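Local atomic coordinates of alanine racemase (PDB entry 3E6E), a protein that belongs to the alanine racemase family, pairing an N-terminal TIM-barrel-like domain with a C-terminal domain rich in beta strands. Residues 101-107 against 127-132. The protein carries 1 engineered substitution. Numbering follows the deposited sequence.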
loop_
_atom_site.group_PDB
_atom_site.type_symbol
_atom_site.label_atom_id
_atom_site.label_comp_id
_atom_site.label_asym_id
_atom_site.label_seq_id
_atom_site.Cartn_x
_atom_site.Cartn_y
_atom_site.Cartn_z
ATOM N N ASP A 101 -21.422 16.809 -12.948
ATOM C CA ASP A 101 -22.748 16.392 -12.479
ATOM C C ASP A 101 -22.634 15.231 -11.519
ATOM O O ASP A 101 -23.171 14.149 -11.752
ATOM C CB ASP A 101 -23.667 15.992 -13.637
ATOM C CG ASP A 101 -25.126 15.834 -13.196
ATOM O OD1 ASP A 101 -25.746 16.842 -12.791
ATOM O OD2 ASP A 101 -25.653 14.702 -13.246
ATOM N N LEU A 102 -21.931 15.462 -10.425
ATOM C CA LEU A 102 -21.745 14.422 -9.436
ATOM C C LEU A 102 -22.658 14.638 -8.245
ATOM O O LEU A 102 -23.016 15.767 -7.910
ATOM C CB LEU A 102 -20.301 14.431 -8.965
ATOM C CG LEU A 102 -19.302 14.419 -10.114
ATOM C CD1 LEU A 102 -17.959 14.886 -9.614
ATOM C CD2 LEU A 102 -19.228 13.028 -10.705
ATOM N N SER A 103 -23.047 13.545 -7.613
ATOM C CA SER A 103 -23.872 13.640 -6.428
ATOM C C SER A 103 -22.910 13.701 -5.241
ATOM O O SER A 103 -21.887 13.021 -5.228
ATOM C CB SER A 103 -24.777 12.424 -6.327
ATOM O OG SER A 103 -25.668 12.387 -7.428
ATOM N N VAL A 104 -23.236 14.529 -4.257
ATOM C CA VAL A 104 -22.386 14.692 -3.086
ATOM C C VAL A 104 -23.111 14.381 -1.790
ATOM O O VAL A 104 -24.334 14.511 -1.689
ATOM C CB VAL A 104 -21.848 16.133 -2.968
ATOM C CG1 VAL A 104 -21.123 16.529 -4.244
ATOM C CG2 VAL A 104 -22.998 17.094 -2.685
ATOM N N THR A 105 -22.339 13.981 -0.790
ATOM C CA THR A 105 -22.895 13.682 0.514
ATOM C C THR A 105 -22.832 14.971 1.305
ATOM O O THR A 105 -21.948 15.786 1.088
ATOM C CB THR A 105 -22.070 12.590 1.223
ATOM O OG1 THR A 105 -22.085 11.400 0.420
ATOM C CG2 THR A 105 -22.647 12.284 2.602
ATOM N N VAL A 106 -23.787 15.167 2.197
ATOM C CA VAL A 106 -23.815 16.363 3.031
ATOM C C VAL A 106 -24.244 15.936 4.426
ATOM O O VAL A 106 -25.288 15.303 4.597
ATOM C CB VAL A 106 -24.791 17.434 2.450
ATOM C CG1 VAL A 106 -26.052 16.782 1.964
ATOM C CG2 VAL A 106 -25.125 18.458 3.510
ATOM N N ALA A 107 -23.428 16.267 5.422
ATOM C CA ALA A 107 -23.725 15.868 6.791
ATOM C C ALA A 107 -23.874 17.017 7.784
ATOM O O ALA A 107 -23.812 16.808 8.996
ATOM C CB ALA A 107 -22.654 14.905 7.272
ATOM N N LEU A 127 -27.539 20.962 -7.730
ATOM C CA LEU A 127 -26.556 20.197 -6.987
ATOM C C LEU A 127 -27.239 18.948 -6.448
ATOM O O LEU A 127 -28.010 19.024 -5.488
ATOM C CB LEU A 127 -25.993 21.016 -5.822
ATOM C CG LEU A 127 -24.953 20.297 -4.943
ATOM C CD1 LEU A 127 -23.669 20.108 -5.730
ATOM C CD2 LEU A 127 -24.676 21.098 -3.681
ATOM N N ARG A 128 -26.959 17.807 -7.078
ATOM C CA ARG A 128 -27.534 16.523 -6.674
ATOM C C ARG A 128 -26.927 16.136 -5.322
ATOM O O ARG A 128 -25.794 15.661 -5.270
ATOM C CB ARG A 128 -27.200 15.452 -7.725
ATOM C CG ARG A 128 -27.150 15.989 -9.158
ATOM C CD ARG A 128 -26.784 14.906 -10.177
ATOM N NE ARG A 128 -27.939 14.244 -10.786
ATOM C CZ ARG A 128 -28.666 14.762 -11.775
ATOM N NH1 ARG A 128 -28.360 15.953 -12.270
ATOM N NH2 ARG A 128 -29.698 14.089 -12.274
ATOM N N VAL A 129 -27.673 16.344 -4.236
ATOM C CA VAL A 129 -27.178 16.034 -2.892
ATOM C C VAL A 129 -27.859 14.855 -2.218
ATOM O O VAL A 129 -29.013 14.565 -2.472
ATOM C CB VAL A 129 -27.320 17.242 -1.912
ATOM C CG1 VAL A 129 -26.932 18.539 -2.604
ATOM C CG2 VAL A 129 -28.725 17.306 -1.364
ATOM N N HIS A 130 -27.115 14.183 -1.349
ATOM C CA HIS A 130 -27.619 13.054 -0.579
ATOM C C HIS A 130 -27.353 13.438 0.874
ATOM O O HIS A 130 -26.218 13.784 1.236
ATOM C CB HIS A 130 -26.866 11.766 -0.935
ATOM C CG HIS A 130 -27.286 11.152 -2.236
ATOM N ND1 HIS A 130 -27.956 9.949 -2.307
ATOM C CD2 HIS A 130 -27.117 11.563 -3.516
ATOM C CE1 HIS A 130 -28.180 9.646 -3.574
ATOM N NE2 HIS A 130 -27.681 10.609 -4.328
ATOM N N LEU A 131 -28.394 13.404 1.701
ATOM C CA LEU A 131 -28.257 13.775 3.105
ATOM C C LEU A 131 -27.959 12.577 3.983
ATOM O O LEU A 131 -28.829 11.750 4.225
ATOM C CB LEU A 131 -29.534 14.479 3.582
ATOM C CG LEU A 131 -29.667 15.990 3.349
ATOM C CD1 LEU A 131 -29.161 16.359 1.981
ATOM C CD2 LEU A 131 -31.132 16.400 3.509
ATOM N N LYS A 132 -26.731 12.476 4.474
ATOM C CA LYS A 132 -26.399 11.336 5.321
ATOM C C LYS A 132 -26.729 11.598 6.784
ATOM O O LYS A 132 -26.273 12.576 7.379
ATOM C CB LYS A 132 -24.913 10.942 5.207
ATOM C CG LYS A 132 -24.612 9.590 5.902
ATOM C CD LYS A 132 -23.119 9.256 6.045
ATOM C CE LYS A 132 -22.913 7.929 6.807
ATOM N NZ LYS A 132 -21.474 7.573 7.034
#
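A salt bridge joins the two segments near their N-terminal ends: R128 NH1 lies 2.8 Å from D101 OD1, although the hydrogen bond within it is bent and weak. R128 has a second acidic partner, E164, which meets its NE and is also hydrogen-bonded to H130 NE2. D101, with its positive phi, is the C' residue of the Schellman motif that ends helix 94-99, so the bridge ties this helix end to the start of the 127-132 segment. Beyond it the backbones form a ladder: V104 N to R128 O (3.0 Å), H130 N to V104 O (2.8 Å), V106 N to H130 O (3.0 Å) and K132 N to V106 O (3.2 Å). V104 and V106 thus use both their NH and CO groups, the alternation expected of parallel pairing. CA-H...O contacts supplement it, the shortest from S103 CA to R128 O at 3.0 Å. Strands 103-106 and 129-132 are neighbours in the parallel barrel of the TIM-barrel-like domain, linked through helix 109-117 as a beta-alpha-beta unit. V104, V106, V129 and L131 share the sheet face turned to that helix, where W111 packs on both V104 and V106; V104 CG2 lies 4.2 Å from V129 CG1 and 4.3 Å from L127 CD1. On the other face, toward the barrel interior, T105 and H130 sit side by side. H130 ND1 is hydrogen-bonded to H203, and T105 OG1 to the carbonyl of I85. T105 CG2 rests 3.7 Å from K132 CB; the extended K132 side chain directs its end away from segment 101-107, and its nearest atom lies about 5 Å from a bound DCS.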